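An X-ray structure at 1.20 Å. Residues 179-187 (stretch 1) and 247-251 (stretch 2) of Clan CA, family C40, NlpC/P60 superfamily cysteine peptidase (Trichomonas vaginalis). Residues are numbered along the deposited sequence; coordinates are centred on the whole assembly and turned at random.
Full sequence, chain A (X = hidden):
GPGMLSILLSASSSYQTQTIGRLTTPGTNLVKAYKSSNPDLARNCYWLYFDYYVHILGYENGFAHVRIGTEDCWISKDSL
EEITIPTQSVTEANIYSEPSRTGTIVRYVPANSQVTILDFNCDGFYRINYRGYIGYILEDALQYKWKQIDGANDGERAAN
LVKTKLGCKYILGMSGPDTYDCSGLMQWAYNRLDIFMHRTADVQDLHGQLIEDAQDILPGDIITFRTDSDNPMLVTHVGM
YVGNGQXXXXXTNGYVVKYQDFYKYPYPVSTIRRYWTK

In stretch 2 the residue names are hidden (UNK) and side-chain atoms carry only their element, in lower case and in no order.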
# COMPACT_ATOMS: atom_id res chain seq x y z
N THR A 179 9.77 14.01 2.95
CA THR A 179 9.76 14.26 4.38
C THR A 179 8.64 13.46 5.02
O THR A 179 7.65 13.09 4.36
CB THR A 179 9.59 15.76 4.70
OG1 THR A 179 8.31 16.23 4.26
CG2 THR A 179 10.72 16.59 4.10
N TYR A 180 8.81 13.14 6.32
CA TYR A 180 7.94 12.20 7.00
C TYR A 180 7.84 12.55 8.46
O TYR A 180 8.79 13.05 9.06
CB TYR A 180 8.52 10.78 6.95
CG TYR A 180 8.40 10.14 5.58
CD1 TYR A 180 7.26 9.49 5.22
CD2 TYR A 180 9.42 10.26 4.64
CE1 TYR A 180 7.11 8.94 3.98
CE2 TYR A 180 9.30 9.74 3.38
CZ TYR A 180 8.13 9.07 3.05
OH TYR A 180 7.96 8.56 1.78
N ASP A 181 6.68 12.21 9.06
CA ASP A 181 6.65 12.01 10.50
C ASP A 181 6.56 10.52 10.78
O ASP A 181 6.61 9.68 9.88
CB ASP A 181 5.56 12.85 11.20
CG ASP A 181 4.15 12.43 10.88
OD1 ASP A 181 3.93 11.33 10.40
OD2 ASP A 181 3.25 13.28 11.13
N CYS A 182 6.51 10.16 12.07
CA CYS A 182 6.73 8.75 12.42
C CYS A 182 5.64 7.86 11.84
O CYS A 182 5.94 6.79 11.27
CB CYS A 182 6.82 8.59 13.94
SG CYS A 182 5.38 9.04 14.94
N SER A 183 4.39 8.27 11.99
CA SER A 183 3.26 7.47 11.52
C SER A 183 3.04 7.62 10.01
O SER A 183 2.58 6.67 9.37
CB SER A 183 2.02 7.90 12.33
OG SER A 183 1.97 9.32 12.25
N GLY A 184 3.44 8.74 9.44
CA GLY A 184 3.33 8.88 7.98
C GLY A 184 4.27 7.95 7.25
O GLY A 184 3.93 7.42 6.19
N LEU A 185 5.45 7.73 7.80
CA LEU A 185 6.37 6.76 7.22
C LEU A 185 5.75 5.38 7.18
O LEU A 185 5.91 4.65 6.19
CB LEU A 185 7.69 6.78 8.03
CG LEU A 185 8.79 5.84 7.53
CD1 LEU A 185 9.28 6.22 6.12
CD2 LEU A 185 9.95 5.84 8.48
N MET A 186 5.05 4.97 8.26
CA MET A 186 4.44 3.64 8.29
C MET A 186 3.35 3.53 7.26
O MET A 186 3.29 2.55 6.52
CB MET A 186 3.87 3.36 9.67
CG MET A 186 4.80 3.52 10.89
SD MET A 186 6.26 2.42 10.95
CE MET A 186 7.45 3.42 10.04
N GLN A 187 2.47 4.54 7.19
CA GLN A 187 1.35 4.46 6.27
C GLN A 187 1.84 4.47 4.83
O GLN A 187 1.34 3.71 3.99
CB GLN A 187 0.36 5.58 6.54
CG GLN A 187 -0.91 5.46 5.69
CD GLN A 187 -1.84 6.63 5.84
OE1 GLN A 187 -1.46 7.79 5.63
NE2 GLN A 187 -3.09 6.35 6.16
N UNK A 247 14.72 -1.06 14.87
CA UNK A 247 13.61 -0.52 14.10
C UNK A 247 14.03 0.76 13.42
O UNK A 247 15.05 1.35 13.74
c UNK A 247 12.67 0.39 17.41
c UNK A 247 12.03 2.04 15.82
c UNK A 247 12.61 1.32 18.41
c UNK A 247 11.98 3.00 16.83
c UNK A 247 12.43 0.74 16.08
c UNK A 247 12.27 2.64 18.12
c UNK A 247 12.36 -0.33 14.96
N UNK A 248 13.26 1.13 12.41
CA UNK A 248 13.43 2.41 11.72
C UNK A 248 12.24 3.31 12.04
O UNK A 248 11.08 2.86 12.10
c UNK A 248 13.62 2.21 10.21
c UNK A 248 15.30 1.26 8.52
c UNK A 248 13.39 3.53 9.46
c UNK A 248 15.03 1.66 9.95
N UNK A 249 12.51 4.58 12.29
CA UNK A 249 11.46 5.55 12.58
C UNK A 249 11.86 6.94 12.12
O UNK A 249 13.05 7.24 11.92
n UNK A 249 11.89 6.53 16.26
n UNK A 249 14.03 6.47 16.15
c UNK A 249 13.54 5.96 14.95
c UNK A 249 11.09 5.59 14.07
c UNK A 249 13.01 6.81 16.91
c UNK A 249 12.19 6.03 15.01
N UNK A 250 10.85 7.79 11.93
CA UNK A 250 11.08 9.21 11.77
C UNK A 250 11.03 9.81 13.16
O UNK A 250 10.01 9.68 13.85
c UNK A 250 10.03 9.84 10.87
N UNK A 251 12.11 10.46 13.56
CA UNK A 251 12.23 10.93 14.92
C UNK A 251 12.59 12.40 14.97
O UNK A 251 13.38 12.87 14.15
o UNK A 251 13.55 10.60 16.94
c UNK A 251 13.35 10.18 15.60
O HOH W 1 8.42 6.02 12.28

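Position 247 carries seven side-chain atoms, all carbon. One carbon leads from CA into a six-membered ring, and no oxygen sits at the far end of that ring. The side chain is out of reach of stretch 1. An all-carbon six-membered ring on a single carbon is phenylalanine, Phe247.

Position 248 has four side-chain carbons. They fork at the first, and one arm is two carbons long. The short-arm carbon lies 4.3 Å from Leu185 CD2. The CA-to-CB bond points sideways, and the long arm leads away from stretch 1. A fork at CB with unequal arms is isoleucine, Ile248. Its backbone also takes part: Met186 CE lies 4.2 Å from Ile248 O.

Position 249 has one carbon followed by a five-membered ring of three carbons and two nitrogens. The ring leads away from stretch 1, and its CB is 5.2 Å from Cys182 CB. The backbone is what touches, with C of this position 4.3 Å from Leu185 CD2. Two nitrogens in a five-membered ring identify histidine, His249. Its ND1 is hydrogen-bonded elsewhere in the structure.

Position 250 has a single side-chain carbon, CB, which points toward stretch 1. It lies 3.5 Å from Asp181 C, 3.9 Å from Tyr180 O and 4.3 Å from Tyr180 CB. One carbon and nothing beyond it is alanine, Ala250. The backbones are close here: Cys182 CA and Ala250 CA are 4.4 Å apart.

Position 251 has one carbon and one oxygen. The CA-to-CB bond points away, and the side chain makes no contact with stretch 1. A hydroxyl on a single carbon is serine, Ser251. Its OG is hydrogen-bonded to a residue next to the stretch.

The contact centres on Ala250, which has the largest area covered by the other stretch. No direct hydrogen bond joins the two stretches. Water 1 bridges them instead: it donates to Cys182 O at 2.8 Å and accepts from Ala250 N at 3.0 Å. Ala250 O has no hydrogen-bond partner in the model; Cys182 CB packs against this oxygen at 3.4 Å. Leu185 points toward the strand. Its CD2 packs on Ile248 CG2 at 4.3 Å and lies 4.1 Å from Ala250 N. On the helix side, Asp181 caps the N-terminus, with Gly184 N donating to Asp181 OD1 at 2.8 Å. The contact thus combines close packing around one methyl group with a single water bridge.

Stretch 2 (247-251) FIHAS
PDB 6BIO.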